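Side-chain contacts in centrosome-associated zinc finger protein Cp190 (Drosophila melanogaster, PDB 6ER1), which organises chromatin domains and their boundaries after recruitment by insulator DNA-binding proteins, and forms homodimers through the N-terminal BTB domain described here: residues T58-F61 with N62-Q66; K107-R110 with T111-M115; N116-V119 with L120-L124. One frame throughout, in Å; residues are numbered along the deposited sequence. Where two conformers were deposited one is given.

All three contacts are local, and they follow one another along the BTB domain without nesting or crossing. Each closes one helical turn, not a long loop. Contact 1 comes first, at the start of helix 60-67, just after helix 51-57. The chain then passes through strands 70-71 and 74-76, helix 83-95 and strand 97-101. Contact 2 lies on helix 105-115. Contact 3 follows at once, on the turn into helix 118-124. Contacts 1 and 2 touch: Tyr-60 reaches Glu-114, and Phe-61 packs on Met-115. Contacts 2 and 3 lie on the two helices of a hairpin, with Leu-121 against Leu-109, Ala-112 and Lys-113. Contacts 1 and 3 do not touch, but both pack on helix 83-95.

Contact 1 of 3, residues T58-F61 with N62-Q66; sequences TDYF and NVLEQ
Leu-64 meets the ring of Tyr-60 one helical turn earlier. Its CB lies 3.6 Å from Phe-61 O. CG comes next and sits 3.3 Å from Tyr-60 O, the carbonyl that also accepts the backbone N-H of Leu-64. CG is anti to the carbonyl carbon of Leu-64 (chi1 -65°), which turns the fork back toward the tyrosine. There the branches divide. CD1 touches Tyr-60 CE2 at 3.7 Å and also approaches the Phe-61 ring obliquely. CD2 lies over one face of the Tyr-60 ring, 4.2 Å from its centroid, in a CH-pi contact. Tyr-60 OH continues past the leucine to a hydrogen bond with Glu-114.

The polar side of this first turn is held by Asp-59 and Asn-62. Asn-62 ND2 donates to Asp-59 OD1 at 2.9 Å; OD1 receives it on its anti lone pair. The acceptor lies close to the amide plane of Asn-62, but the N-H...O angle is only 133°. Asp-59 is the N-cap residue, yet its carboxylate caps no backbone N-H. Just before it, Thr-58 OG1 accepts from Tyr-60 N at 3.0 Å in an ST turn. A water bridges Thr-58 O and Asn-62 N.

Asn-62 also bonds through ND2 to Tyr-34 of the second subunit, so the turn reaches the dimer partner. Within the chain, Phe-61 packs on Leu-54 of helix 51-57 and Met-93 of helix 83-95. Leu-64 rests on Leu-75 of strand 74-76.

Contact 2 of 3, residues K107-R110 with T111-M115; sequences KLLR and TAKEM
One turn of helix 105-115, in the C-terminal part of the BTB domain, brings Thr-111 back onto the carbonyl of Lys-107. Thr-111 N donates to Lys-107 O in the usual helical bond at 2.9 Å. Thr-111 OG1 donates to the same oxygen, also at 2.9 Å. The two donors reach it from opposite faces of the carbonyl plane, the hydroxyl tilted 32° from that plane. Two bonds therefore grip this one oxygen, and the hydroxyl of a buried side chain is satisfied within its own helix. The rotamer explains the reach: OG1 stands beside the backbone N (chi1 -62°), while the methyl CG2 is anti to that N and takes no part in the bond.

Lys-113 lies back along the helix in its first part. Its CG is 3.4 Å from Leu-109 O, the acceptor of the Lys-113 N-H. Farther out, CE is 4.4 Å from Leu-109 CD1, and the amine end then leads away. Within residues 107-110, Arg-110 folds back at chi3 (-65°), so that Lys-107 N lies over one face of its guanidinium, 3.6 Å above the plane and offset toward the rim.

Thr-111 faces helix 83-95, packing on Val-85 and Ile-89, and Lys-107 NZ forms a salt bridge with Asp-84. Ala-112 and Leu-109 turn to helix 118-124, where both meet Leu-121. Met-115 reaches Tyr-60 and Phe-61 of helix 60-67.

Contact 3 of 3, residues N116-V119 with L120-L124; sequences NMTV and LLKLL
At the start of helix 118-124, Met-117 O accepts a nearly straight bond from Leu-121 N (3.0 Å, 173°) and a weak one from Leu-120 N. Met-117 is the N-cap residue and the centre of an inverse gamma turn. Its side chain leaves with CG anti to the backbone N (chi1 -173°) and stays extended to the methyl, so that it runs across Leu-120. CG lies 3.8 Å from Leu-120 CB. Next along the chain, SD comes to 3.8 Å from Leu-120 CD2. CE then returns to the leucine CB at 3.9 Å. The thioether thus touches both the root and one branch of Leu-120.

Thr-118 and Lys-122 lie side by side and point the same way. Thr-118 CG2 meets Lys-122 CE at 3.7 Å. Nearer the backbone, Lys-122 CG rests 3.3 Å from Thr-118 O, which accepts the backbone N-H of Lys-122. Leu-121 follows the same pattern, with CG 3.5 Å from Met-117 O.

Met-117 packs on Ile-89, Phe-92 and Met-93 of helix 83-95, and Leu-120 on Ala-112 of helix 105-115 and Leu-98 of strand 97-101. Val-119 packs on Trp-17 of the second subunit, so this helix also borders the dimer partner. Asn-116 is the first residue to leave helical angles after helix 105-115; its positive phi (51°) belongs to a Schellman motif. The N-cap Met-117 follows directly, and this short turn joins helices 105-115 and 118-124 into the C-terminal helical hairpin of the BTB fold.

Contact 1 of 3, residues T58-F61 with N62-Q66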
loop_
_atom_site.group_PDB
_atom_site.type_symbol
_atom_site.label_atom_id
_atom_site.label_comp_id
_atom_site.label_asym_id
_atom_site.label_seq_id
_atom_site.Cartn_x
_atom_site.Cartn_y
_atom_site.Cartn_z
ATOM N N THR A 58 -10.135 -6.006 5.499
ATOM C CA THR A 58 -11.568 -5.875 5.812
ATOM C C THR A 58 -12.288 -5.013 4.790
ATOM O O THR A 58 -11.663 -4.171 4.157
ATOM C CB THR A 58 -11.757 -5.264 7.226
ATOM O OG1 THR A 58 -13.133 -5.318 7.637
ATOM C CG2 THR A 58 -11.221 -3.830 7.298
ATOM N N ASP A 59 -13.601 -5.162 4.694
ATOM C CA ASP A 59 -14.435 -4.172 3.984
ATOM C C ASP A 59 -15.219 -3.243 4.941
ATOM O O ASP A 59 -15.985 -2.391 4.505
ATOM C CB ASP A 59 -15.401 -4.845 3.021
ATOM C CG ASP A 59 -14.695 -5.412 1.817
ATOM O OD1 ASP A 59 -13.979 -4.613 1.185
ATOM O OD2 ASP A 59 -14.834 -6.630 1.582
ATOM N N TYR A 60 -14.952 -3.351 6.229
ATOM C CA TYR A 60 -15.731 -2.573 7.211
ATOM C C TYR A 60 -15.525 -1.074 7.053
ATOM O O TYR A 60 -16.461 -0.293 7.174
ATOM C CB TYR A 60 -15.378 -3.023 8.578
ATOM C CG TYR A 60 -16.221 -2.421 9.679
ATOM C CD1 TYR A 60 -17.518 -2.860 9.947
ATOM C CD2 TYR A 60 -15.673 -1.443 10.505
ATOM C CE1 TYR A 60 -18.257 -2.328 11.019
ATOM C CE2 TYR A 60 -16.363 -0.944 11.598
ATOM C CZ TYR A 60 -17.640 -1.366 11.854
ATOM O OH TYR A 60 -18.307 -0.799 12.926
ATOM N N PHE A 61 -14.278 -0.638 6.823
ATOM C CA PHE A 61 -14.057 0.785 6.614
ATOM C C PHE A 61 -14.749 1.273 5.326
ATOM O O PHE A 61 -15.233 2.392 5.300
ATOM C CB PHE A 61 -12.582 1.145 6.645
ATOM C CG PHE A 61 -11.965 1.061 8.015
ATOM C CD1 PHE A 61 -11.988 2.156 8.825
ATOM C CD2 PHE A 61 -11.356 -0.094 8.486
ATOM C CE1 PHE A 61 -11.421 2.105 10.061
ATOM C CE2 PHE A 61 -10.803 -0.152 9.754
ATOM C CZ PHE A 61 -10.827 0.965 10.502
ATOM N N ASN A 62 -14.865 0.398 4.298
ATOM C CA ASN A 62 -15.640 0.718 3.109
ATOM C C ASN A 62 -17.108 1.001 3.471
ATOM O O ASN A 62 -17.698 1.976 3.028
ATOM C CB ASN A 62 -15.537 -0.352 2.003
ATOM C CG ASN A 62 -14.141 -0.457 1.412
ATOM O OD1 ASN A 62 -13.467 0.541 1.213
ATOM N ND2 ASN A 62 -13.733 -1.677 1.075
ATOM N N VAL A 63 -17.663 0.152 4.316
ATOM C CA VAL A 63 -19.058 0.363 4.722
ATOM C C VAL A 63 -19.226 1.602 5.576
ATOM O O VAL A 63 -20.208 2.315 5.410
ATOM C CB VAL A 63 -19.713 -0.929 5.303
ATOM C CG1 VAL A 63 -20.662 -0.689 6.461
ATOM C CG2 VAL A 63 -20.480 -1.619 4.184
ATOM N N LEU A 64 -18.244 1.871 6.449
ATOM C CA LEU A 64 -18.283 3.134 7.238
ATOM C C LEU A 64 -18.272 4.366 6.313
ATOM O O LEU A 64 -19.022 5.293 6.515
ATOM C CB LEU A 64 -17.107 3.181 8.220
ATOM C CG LEU A 64 -17.050 2.158 9.331
ATOM C CD1 LEU A 64 -15.925 2.500 10.298
ATOM C CD2 LEU A 64 -18.386 1.991 10.036
ATOM N N GLU A 65 -17.458 4.331 5.253
ATOM C CA GLU A 65 -17.428 5.443 4.338
ATOM C C GLU A 65 -18.738 5.623 3.571
ATOM O O GLU A 65 -19.056 6.738 3.186
ATOM C CB GLU A 65 -16.283 5.270 3.355
ATOM C CG GLU A 65 -14.944 5.584 3.962
ATOM C CD GLU A 65 -13.907 5.809 2.898
ATOM O OE1 GLU A 65 -13.673 6.994 2.559
ATOM O OE2 GLU A 65 -13.354 4.805 2.414
ATOM N N GLN A 66 -19.465 4.526 3.340
ATOM C CA GLN A 66 -20.791 4.577 2.726
ATOM C C GLN A 66 -21.914 5.045 3.674
ATOM O O GLN A 66 -22.939 5.487 3.207
ATOM C CB GLN A 66 -21.177 3.192 2.154
ATOM C CG GLN A 66 -20.305 2.654 1.038
ATOM C CD GLN A 66 -20.407 3.503 -0.193
ATOM O OE1 GLN A 66 -21.489 3.672 -0.736
ATOM N NE2 GLN A 66 -19.295 4.094 -0.605
HETATM O O HOH W 1 -12.448 -1.539 4.602
#

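Contact 2 of 3, residues K107-R110 with T111-M115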
loop_
_atom_site.group_PDB
_atom_site.type_symbol
_atom_site.label_atom_id
_atom_site.label_comp_id
_atom_site.label_asym_id
_atom_site.label_seq_id
_atom_site.Cartn_x
_atom_site.Cartn_y
_atom_site.Cartn_z
ATOM N N LYS A 107 -13.282 -7.608 23.727
ATOM C CA LYS A 107 -13.776 -6.493 23.017
ATOM C C LYS A 107 -13.130 -6.544 21.598
ATOM O O LYS A 107 -13.858 -6.214 20.617
ATOM C CB LYS A 107 -13.395 -5.173 23.709
ATOM C CG LYS A 107 -14.242 -4.007 23.240
ATOM C CD LYS A 107 -14.095 -2.715 24.023
ATOM C CE LYS A 107 -14.975 -1.649 23.389
ATOM N NZ LYS A 107 -14.992 -0.371 24.157
ATOM N N LEU A 108 -11.866 -6.809 21.517
ATOM C CA LEU A 108 -11.191 -6.880 20.199
ATOM C C LEU A 108 -11.801 -8.014 19.435
ATOM O O LEU A 108 -12.010 -7.819 18.163
ATOM C CB LEU A 108 -9.708 -7.037 20.372
ATOM C CG LEU A 108 -9.000 -5.759 20.831
ATOM C CD1 LEU A 108 -7.607 -6.119 21.349
ATOM C CD2 LEU A 108 -8.871 -4.753 19.675
ATOM N N LEU A 109 -12.088 -9.155 19.998
ATOM C CA LEU A 109 -12.708 -10.289 19.291
ATOM C C LEU A 109 -14.055 -9.895 18.851
ATOM O O LEU A 109 -14.406 -10.147 17.630
ATOM C CB LEU A 109 -12.681 -11.517 20.142
ATOM C CG LEU A 109 -13.190 -12.786 19.591
ATOM C CD1 LEU A 109 -12.604 -13.096 18.222
ATOM C CD2 LEU A 109 -12.994 -13.941 20.522
ATOM N N ARG A 110 -14.922 -9.286 19.619
ATOM C CA ARG A 110 -16.227 -8.861 19.183
ATOM C C ARG A 110 -16.100 -7.828 18.066
ATOM O O ARG A 110 -16.946 -7.883 17.101
ATOM C CB ARG A 110 -17.116 -8.357 20.340
ATOM C CG ARG A 110 -17.509 -9.485 21.285
ATOM C CD ARG A 110 -18.401 -9.002 22.438
ATOM N NE ARG A 110 -17.766 -8.077 23.370
ATOM C CZ ARG A 110 -17.049 -8.486 24.409
ATOM N NH1 ARG A 110 -16.864 -9.753 24.677
ATOM N NH2 ARG A 110 -16.560 -7.539 25.222
ATOM N N THR A 111 -15.159 -6.935 18.092
ATOM C CA THR A 111 -14.970 -5.942 17.077
ATOM C C THR A 111 -14.522 -6.698 15.763
ATOM O O THR A 111 -15.095 -6.341 14.674
ATOM C CB THR A 111 -13.957 -4.889 17.432
ATOM O OG1 THR A 111 -14.452 -4.192 18.616
ATOM C CG2 THR A 111 -13.716 -3.877 16.410
ATOM N N ALA A 112 -13.608 -7.605 15.855
ATOM C CA ALA A 112 -13.153 -8.334 14.605
ATOM C C ALA A 112 -14.334 -9.049 14.127
ATOM O O ALA A 112 -14.443 -9.155 12.817
ATOM C CB ALA A 112 -12.051 -9.265 14.977
ATOM N N LYS A 113 -15.223 -9.617 14.865
ATOM C CA LYS A 113 -16.430 -10.289 14.370
ATOM C C LYS A 113 -17.369 -9.322 13.747
ATOM O O LYS A 113 -17.937 -9.607 12.592
ATOM C CB LYS A 113 -17.146 -11.121 15.470
ATOM C CG LYS A 113 -16.404 -12.349 15.933
ATOM C CD LYS A 113 -17.178 -13.023 17.061
ATOM C CE LYS A 113 -16.739 -14.444 17.420
ATOM N NZ LYS A 113 -17.602 -15.589 17.073
ATOM N N GLU A 114 -17.583 -8.134 14.222
ATOM C CA GLU A 114 -18.438 -7.141 13.619
ATOM C C GLU A 114 -17.872 -6.708 12.258
ATOM O O GLU A 114 -18.700 -6.411 11.352
ATOM C CB GLU A 114 -18.533 -5.913 14.596
ATOM C CG GLU A 114 -19.237 -4.684 14.032
ATOM C CD GLU A 114 -19.617 -3.583 14.991
ATOM O OE1 GLU A 114 -19.745 -3.907 16.180
ATOM O OE2 GLU A 114 -19.868 -2.409 14.530
ATOM N N MET A 115 -16.584 -6.659 12.118
ATOM C CA MET A 115 -15.900 -6.209 10.904
ATOM C C MET A 115 -15.802 -7.364 9.903
ATOM O O MET A 115 -15.474 -7.093 8.736
ATOM C CB MET A 115 -14.473 -5.783 11.181
ATOM C CG MET A 115 -14.344 -4.588 12.111
ATOM S SD MET A 115 -12.615 -4.272 12.565
ATOM C CE MET A 115 -12.071 -3.571 11.052
#

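Contact 3 of 3, residues N116-V119 with L120-L124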
loop_
_atom_site.group_PDB
_atom_site.type_symbol
_atom_site.label_atom_id
_atom_site.label_comp_id
_atom_site.label_asym_id
_atom_site.label_seq_id
_atom_site.Cartn_x
_atom_site.Cartn_y
_atom_site.Cartn_z
ATOM N N ASN A 116 -16.029 -8.565 10.344
ATOM C CA ASN A 116 -15.695 -9.824 9.637
ATOM C C ASN A 116 -14.283 -9.782 9.226
ATOM O O ASN A 116 -13.913 -10.166 8.058
ATOM C CB ASN A 116 -16.631 -10.172 8.468
ATOM C CG ASN A 116 -16.528 -11.627 8.160
ATOM O OD1 ASN A 116 -16.515 -12.486 9.033
ATOM N ND2 ASN A 116 -16.389 -11.929 6.811
ATOM N N MET A 117 -13.343 -9.367 10.020
ATOM C CA MET A 117 -11.953 -9.294 9.730
ATOM C C MET A 117 -11.324 -10.629 9.982
ATOM O O MET A 117 -10.678 -10.917 10.997
ATOM C CB MET A 117 -11.269 -8.175 10.532
ATOM C CG MET A 117 -9.845 -7.923 10.163
ATOM S SD MET A 117 -9.266 -6.433 11.026
ATOM C CE MET A 117 -7.536 -6.517 10.715
ATOM N N THR A 118 -11.455 -11.524 8.979
ATOM C CA THR A 118 -11.077 -12.885 9.109
ATOM C C THR A 118 -9.647 -13.112 9.579
ATOM O O THR A 118 -9.388 -14.000 10.428
ATOM C CB THR A 118 -11.295 -13.589 7.722
ATOM O OG1 THR A 118 -12.655 -13.346 7.330
ATOM C CG2 THR A 118 -11.042 -15.076 7.800
ATOM N N VAL A 119 -8.707 -12.349 9.021
ATOM C CA VAL A 119 -7.316 -12.582 9.368
ATOM C C VAL A 119 -7.067 -12.310 10.884
ATOM O O VAL A 119 -6.268 -12.978 11.487
ATOM C CB VAL A 119 -6.337 -11.803 8.480
ATOM C CG1 VAL A 119 -6.467 -10.317 8.623
ATOM C CG2 VAL A 119 -4.899 -12.292 8.599
ATOM N N LEU A 120 -7.765 -11.331 11.410
ATOM C CA LEU A 120 -7.604 -10.999 12.864
ATOM C C LEU A 120 -8.365 -12.020 13.729
ATOM O O LEU A 120 -7.883 -12.409 14.810
ATOM C CB LEU A 120 -8.082 -9.570 13.098
ATOM C CG LEU A 120 -8.001 -9.114 14.569
ATOM C CD1 LEU A 120 -6.580 -9.294 15.069
ATOM C CD2 LEU A 120 -8.467 -7.674 14.563
ATOM N N LEU A 121 -9.550 -12.428 13.274
ATOM C CA LEU A 121 -10.272 -13.532 13.962
ATOM C C LEU A 121 -9.409 -14.770 14.116
ATOM O O LEU A 121 -9.332 -15.365 15.202
ATOM C CB LEU A 121 -11.555 -13.899 13.192
ATOM C CG LEU A 121 -12.613 -12.807 13.255
ATOM C CD1 LEU A 121 -13.730 -12.929 12.226
ATOM C CD2 LEU A 121 -13.201 -12.724 14.642
ATOM N N LYS A 122 -8.783 -15.186 13.024
ATOM C CA LYS A 122 -7.930 -16.348 13.062
ATOM C C LYS A 122 -6.780 -16.161 14.058
ATOM O O LYS A 122 -6.435 -17.072 14.815
ATOM C CB LYS A 122 -7.425 -16.644 11.633
ATOM C CG LYS A 122 -8.526 -17.191 10.764
ATOM C CD LYS A 122 -7.998 -17.657 9.418
ATOM C CE LYS A 122 -9.114 -18.130 8.503
ATOM N NZ LYS A 122 -8.646 -18.157 7.094
ATOM N N LEU A 123 -6.183 -14.979 14.061
ATOM C CA LEU A 123 -5.099 -14.710 15.006
ATOM C C LEU A 123 -5.584 -14.784 16.483
ATOM O O LEU A 123 -4.932 -15.417 17.322
ATOM C CB LEU A 123 -4.487 -13.363 14.686
ATOM C CG LEU A 123 -3.359 -12.925 15.630
ATOM C CD1 LEU A 123 -2.214 -13.927 15.651
ATOM C CD2 LEU A 123 -2.880 -11.545 15.273
ATOM N N LEU A 124 -6.724 -14.164 16.753
ATOM C CA LEU A 124 -7.222 -14.077 18.157
ATOM C C LEU A 124 -7.665 -15.424 18.630
ATOM O O LEU A 124 -7.637 -15.700 19.834
ATOM C CB LEU A 124 -8.356 -13.093 18.195
ATOM C CG LEU A 124 -7.934 -11.625 18.149
ATOM C CD1 LEU A 124 -9.175 -10.787 17.940
ATOM C CD2 LEU A 124 -7.184 -11.177 19.384
#